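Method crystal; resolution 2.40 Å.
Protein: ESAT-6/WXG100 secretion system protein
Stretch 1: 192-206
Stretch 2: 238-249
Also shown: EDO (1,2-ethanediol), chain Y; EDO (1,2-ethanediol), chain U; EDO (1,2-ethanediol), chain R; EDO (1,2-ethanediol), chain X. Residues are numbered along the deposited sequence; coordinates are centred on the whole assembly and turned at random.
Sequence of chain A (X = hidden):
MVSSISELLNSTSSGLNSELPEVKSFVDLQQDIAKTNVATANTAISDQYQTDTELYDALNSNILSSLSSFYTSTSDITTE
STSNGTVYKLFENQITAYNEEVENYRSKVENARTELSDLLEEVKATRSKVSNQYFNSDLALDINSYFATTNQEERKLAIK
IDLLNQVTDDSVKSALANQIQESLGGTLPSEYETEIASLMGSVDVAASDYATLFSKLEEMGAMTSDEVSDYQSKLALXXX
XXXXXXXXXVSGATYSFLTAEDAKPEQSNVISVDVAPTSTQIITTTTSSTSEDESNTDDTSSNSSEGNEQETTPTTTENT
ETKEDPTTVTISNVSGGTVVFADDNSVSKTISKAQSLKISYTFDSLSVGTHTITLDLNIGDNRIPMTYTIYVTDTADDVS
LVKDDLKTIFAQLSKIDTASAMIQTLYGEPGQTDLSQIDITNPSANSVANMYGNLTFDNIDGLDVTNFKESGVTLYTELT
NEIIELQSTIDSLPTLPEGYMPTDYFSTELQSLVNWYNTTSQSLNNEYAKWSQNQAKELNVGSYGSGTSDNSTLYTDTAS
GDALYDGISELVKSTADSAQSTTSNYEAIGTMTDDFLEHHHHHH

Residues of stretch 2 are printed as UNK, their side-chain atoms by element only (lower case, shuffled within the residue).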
# COMPACT_ATOMS: atom_id res chain seq x y z
N TYR A 192 -3.37 6.61 -9.29
CA TYR A 192 -2.62 6.25 -8.09
C TYR A 192 -2.14 7.49 -7.36
O TYR A 192 -2.37 7.65 -6.16
CB TYR A 192 -1.45 5.33 -8.45
CG TYR A 192 -1.89 3.97 -8.95
CD1 TYR A 192 -2.27 2.98 -8.06
CD2 TYR A 192 -1.92 3.69 -10.30
CE1 TYR A 192 -2.67 1.73 -8.51
CE2 TYR A 192 -2.33 2.45 -10.76
CZ TYR A 192 -2.70 1.48 -9.86
OH TYR A 192 -3.10 0.24 -10.32
N GLU A 193 -1.47 8.40 -8.08
CA GLU A 193 -1.01 9.63 -7.45
C GLU A 193 -2.18 10.46 -6.93
O GLU A 193 -2.07 11.12 -5.90
CB GLU A 193 -0.17 10.45 -8.43
CG GLU A 193 -0.08 11.91 -8.04
CD GLU A 193 0.67 12.75 -9.06
OE1 GLU A 193 1.21 12.17 -10.03
OE2 GLU A 193 0.71 13.98 -8.89
N THR A 194 -3.31 10.43 -7.64
CA THR A 194 -4.46 11.22 -7.22
C THR A 194 -4.99 10.73 -5.87
O THR A 194 -5.34 11.54 -5.00
CB THR A 194 -5.56 11.16 -8.28
OG1 THR A 194 -5.13 11.87 -9.44
CG2 THR A 194 -6.84 11.78 -7.76
N GLU A 195 -5.05 9.41 -5.67
CA GLU A 195 -5.51 8.87 -4.40
C GLU A 195 -4.52 9.18 -3.28
O GLU A 195 -4.92 9.60 -2.19
CB GLU A 195 -5.72 7.36 -4.51
CG GLU A 195 -5.97 6.67 -3.18
CD GLU A 195 -7.14 7.26 -2.42
OE1 GLU A 195 -7.92 8.02 -3.03
OE2 GLU A 195 -7.27 6.98 -1.20
N ILE A 196 -3.23 8.99 -3.54
CA ILE A 196 -2.20 9.29 -2.54
C ILE A 196 -2.29 10.74 -2.10
O ILE A 196 -2.28 11.05 -0.90
CB ILE A 196 -0.81 8.95 -3.11
CG1 ILE A 196 -0.73 7.46 -3.45
CG2 ILE A 196 0.28 9.33 -2.13
CD1 ILE A 196 0.56 7.07 -4.13
N ALA A 197 -2.37 11.67 -3.06
CA ALA A 197 -2.44 13.08 -2.71
C ALA A 197 -3.68 13.40 -1.89
O ALA A 197 -3.65 14.26 -1.01
CB ALA A 197 -2.41 13.95 -3.97
N SER A 198 -4.79 12.71 -2.16
CA SER A 198 -6.00 12.90 -1.37
C SER A 198 -5.74 12.53 0.09
O SER A 198 -6.04 13.30 1.00
CB SER A 198 -7.14 12.07 -1.94
OG SER A 198 -8.28 12.11 -1.10
N LEU A 199 -5.17 11.35 0.32
CA LEU A 199 -4.82 10.93 1.67
C LEU A 199 -3.88 11.93 2.33
O LEU A 199 -4.07 12.31 3.49
CB LEU A 199 -4.18 9.54 1.63
CG LEU A 199 -5.11 8.34 1.54
CD1 LEU A 199 -4.32 7.08 1.25
CD2 LEU A 199 -5.89 8.19 2.84
N MSE A 200 -2.85 12.37 1.61
CA MSE A 200 -1.82 13.22 2.19
C MSE A 200 -2.32 14.64 2.45
O MSE A 200 -1.67 15.40 3.16
CB MSE A 200 -0.59 13.26 1.28
CG MSE A 200 0.10 11.91 1.15
SE MSE A 200 1.79 11.94 0.16
CE MSE A 200 2.73 13.34 1.14
N GLY A 201 -3.47 14.99 1.87
CA GLY A 201 -4.00 16.34 2.04
C GLY A 201 -4.32 16.68 3.48
O GLY A 201 -4.36 17.86 3.85
N SER A 202 -4.57 15.67 4.32
CA SER A 202 -4.89 15.88 5.73
C SER A 202 -3.83 15.26 6.64
O SER A 202 -4.12 14.93 7.79
CB SER A 202 -6.27 15.32 6.05
OG SER A 202 -6.29 13.91 5.93
N VAL A 203 -2.61 15.13 6.14
CA VAL A 203 -1.51 14.55 6.91
C VAL A 203 -0.38 15.56 7.00
O VAL A 203 -0.14 16.34 6.07
CB VAL A 203 -1.03 13.23 6.27
CG1 VAL A 203 0.26 12.76 6.93
CG2 VAL A 203 -2.10 12.17 6.38
N ASP A 204 0.33 15.54 8.12
CA ASP A 204 1.48 16.40 8.37
C ASP A 204 2.74 15.56 8.24
O ASP A 204 2.95 14.64 9.04
CB ASP A 204 1.38 17.04 9.76
CG ASP A 204 2.50 18.04 10.03
OD1 ASP A 204 3.57 17.95 9.39
OD2 ASP A 204 2.31 18.91 10.90
N VAL A 205 3.56 15.86 7.23
CA VAL A 205 4.71 15.01 6.91
C VAL A 205 6.00 15.42 7.61
O VAL A 205 6.98 14.67 7.55
CB VAL A 205 4.97 14.97 5.39
CG1 VAL A 205 3.70 14.59 4.64
CG2 VAL A 205 5.50 16.31 4.91
N ALA A 206 6.03 16.58 8.26
CA ALA A 206 7.20 17.00 9.02
C ALA A 206 7.32 16.12 10.26
O ALA A 206 6.57 16.27 11.23
CB ALA A 206 7.08 18.47 9.41
N UNK A 238 6.96 9.80 2.96
CA UNK A 238 5.93 10.74 2.53
C UNK A 238 6.54 12.09 2.17
O UNK A 238 6.02 12.80 1.30
c UNK A 238 3.20 9.92 5.20
c UNK A 238 4.14 9.63 4.03
c UNK A 238 4.87 10.90 3.61
c UNK A 238 3.37 9.07 2.87
N UNK A 239 7.62 12.47 2.84
CA UNK A 239 8.30 13.70 2.48
C UNK A 239 8.93 13.62 1.10
O UNK A 239 8.84 14.57 0.31
N UNK A 240 9.58 12.50 0.80
CA UNK A 240 10.18 12.32 -0.53
C UNK A 240 9.12 12.45 -1.62
O UNK A 240 9.33 13.12 -2.63
c UNK A 240 14.44 9.58 -0.16
c UNK A 240 12.96 9.61 -0.52
c UNK A 240 10.87 10.96 -0.62
c UNK A 240 12.34 10.97 -0.26
n UNK A 240 14.95 8.19 0.01
N UNK A 241 7.97 11.81 -1.42
CA UNK A 241 6.90 11.87 -2.41
C UNK A 241 6.35 13.28 -2.53
O UNK A 241 6.16 13.79 -3.65
o UNK A 241 2.00 9.94 -6.11
c UNK A 241 3.66 11.43 -3.23
c UNK A 241 2.93 10.17 -5.12
c UNK A 241 4.04 9.36 -5.03
c UNK A 241 2.73 11.20 -4.23
c UNK A 241 5.80 10.89 -2.03
c UNK A 241 4.97 9.60 -4.03
c UNK A 241 4.79 10.64 -3.12
N UNK A 242 6.08 13.94 -1.40
CA UNK A 242 5.56 15.30 -1.44
C UNK A 242 6.53 16.24 -2.14
O UNK A 242 6.11 17.15 -2.87
n UNK A 242 3.53 19.65 1.23
c UNK A 242 5.28 15.81 -0.02
c UNK A 242 5.15 17.79 1.52
c UNK A 242 4.91 19.29 1.63
c UNK A 242 5.06 17.31 0.07
N UNK A 243 7.83 16.04 -1.93
CA UNK A 243 8.82 16.89 -2.59
C UNK A 243 8.99 16.53 -4.07
O UNK A 243 9.28 17.42 -4.88
c UNK A 243 10.15 16.79 -1.85
o UNK A 243 11.10 17.66 -2.43
N UNK A 244 8.82 15.26 -4.44
CA UNK A 244 8.97 14.86 -5.84
C UNK A 244 7.77 15.32 -6.67
O UNK A 244 7.94 15.89 -7.75
c UNK A 244 9.15 13.35 -5.95
N UNK A 245 6.56 15.05 -6.19
CA UNK A 245 5.36 15.59 -6.80
C UNK A 245 5.09 16.97 -6.19
O UNK A 245 5.95 17.56 -5.54
c UNK A 245 4.58 11.54 -8.86
c UNK A 245 4.48 13.19 -6.97
c UNK A 245 4.19 14.63 -6.58
n UNK A 245 6.06 11.38 -8.81
c UNK A 245 4.18 12.95 -8.44
N UNK A 246 3.89 17.49 -6.39
CA UNK A 246 3.53 18.75 -5.76
C UNK A 246 2.37 18.60 -4.80
O UNK A 246 1.28 19.14 -5.05
N UNK A 247 2.58 17.88 -3.70
CA UNK A 247 1.50 17.48 -2.81
C UNK A 247 1.31 18.54 -1.73
O UNK A 247 2.24 18.81 -0.95
c UNK A 247 1.77 16.10 -2.20
c UNK A 247 0.50 15.52 -1.60
c UNK A 247 2.35 15.17 -3.26
N UNK A 248 0.12 19.13 -1.67
CA UNK A 248 -0.26 19.99 -0.56
C UNK A 248 -0.62 19.14 0.66
O UNK A 248 -1.36 18.16 0.54
o UNK A 248 -0.99 21.88 -1.88
c UNK A 248 -1.44 20.88 -0.95
c UNK A 248 -2.03 21.57 0.26
N UNK A 249 -0.07 19.50 1.82
CA UNK A 249 -0.32 18.78 3.07
C UNK A 249 -0.73 19.77 4.15
O UNK A 249 -0.82 20.98 3.93
o UNK A 249 2.08 18.82 3.46
c UNK A 249 0.91 17.99 3.51
c UNK A 249 1.11 16.77 2.63
C1 EDO Y . 6.26 19.75 -8.45
O1 EDO Y . 4.92 19.71 -8.98
C2 EDO Y . 7.12 18.71 -9.16
O2 EDO Y . 8.48 18.83 -8.71
C1 EDO U . 4.31 21.54 -2.52
O1 EDO U . 4.20 20.31 -1.79
C2 EDO U . 5.67 22.16 -2.20
O2 EDO U . 6.56 21.13 -1.77
C1 EDO R . 3.59 15.67 -11.02
O1 EDO R . 2.22 15.88 -10.65
C2 EDO R . 4.31 17.01 -11.10
O2 EDO R . 5.71 16.79 -11.29
C1 EDO X . -11.21 8.07 -0.64
O1 EDO X . -9.92 7.92 -0.03
C2 EDO X . -11.08 8.78 -1.98
O2 EDO X . -12.36 8.86 -2.62
O HOH W 1 3.21 18.62 5.98

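Position 238 carries four carbons, forked at the second. The forked chain lies near Val203 and Val205, and CB is 4.0 Å from Val205 CG1. This is Leu238. Its CD1 is 4.4 Å from Val203 CG1. Its backbone O accepts from the N of position 242 and also sits 3.3 Å from Met200 CE.

Position 239 has no side-chain atoms, so it is Gly239. Its N is 4.4 Å from Val205 CB. The bare backbone here lies alongside the valine.

Position 240 has four carbons in a row ending in a nitrogen. It touches nothing on stretch 1. It is Lys240, and its NZ is hydrogen-bonded elsewhere in the structure.

Position 241 has one carbon, then a six-carbon ring bearing an oxygen. The ring reaches Glu193, Ile196 and Met200. This is Tyr241. Its OH is 3.2 Å from Glu193 CB, a contact with a carbon. CE2 is 3.7 Å from Ile196 CG2, and CD2 is 3.9 Å from Met200 SE. The selenium lies 5.0 Å from the ring centroid, in an oblique position.

Position 242 again has four carbons in a row and a terminal nitrogen. Its CB is 3.7 Å from Met200 CE, and the carbon chain passes Val205. It is Lys242, with CD 3.7 Å from Val205 CG2. NZ donates to the backbone O of position 247 at 2.7 Å, and also to 1,2-ethanediol U.

Position 243 has one carbon and one oxygen and makes no contact with stretch 1. It is Ser243.

Position 244 has a single carbon, also out of reach. It is Ala244. Its O accepts a weak hydrogen bond from 1,2-ethanediol Y.

Position 245 has four carbons in a row and a nitrogen, and approaches Glu193. It is Lys245, the first residue to leave helical phi/psi. Its CD is 3.5 Å from Glu193 OE1, but its NZ bonds elsewhere in the structure.

Position 246 has no side chain and is Gly246. A CB here would clash with O1 of 1,2-ethanediol Y.

Position 247 has three carbons, two carried on the first, facing Ala197 and Met200. With no oxygen in the fork, it is Val247. Its CG1 is 3.8 Å from Met200 CB and 4.1 Å from Ala197 CB.

Position 248 has one carbon carrying an oxygen and a carbon. It is Thr248. The contact is through its backbone: O is 3.5 Å from Gly201 CA in a CA-H...O contact.

Position 249 has the same fork, with CB 3.2 Å from Val203 O. It is Thr249. CG2 is 3.1 Å from Met200 O. OG1 accepts from Lys242 NZ at 2.8 Å and bonds water 1, which accepts from Val205 N.

The contact buries 680 Å² and has no direct hydrogen bond between the stretches. Packing is mainly apolar. Met200 is central, touching both the helix and the segment after it. Lys242 ties that segment back to its own helix, and water 1 links Val205 to Thr249.

Stretch 2 (238-249) LGKYKSAKGVTT
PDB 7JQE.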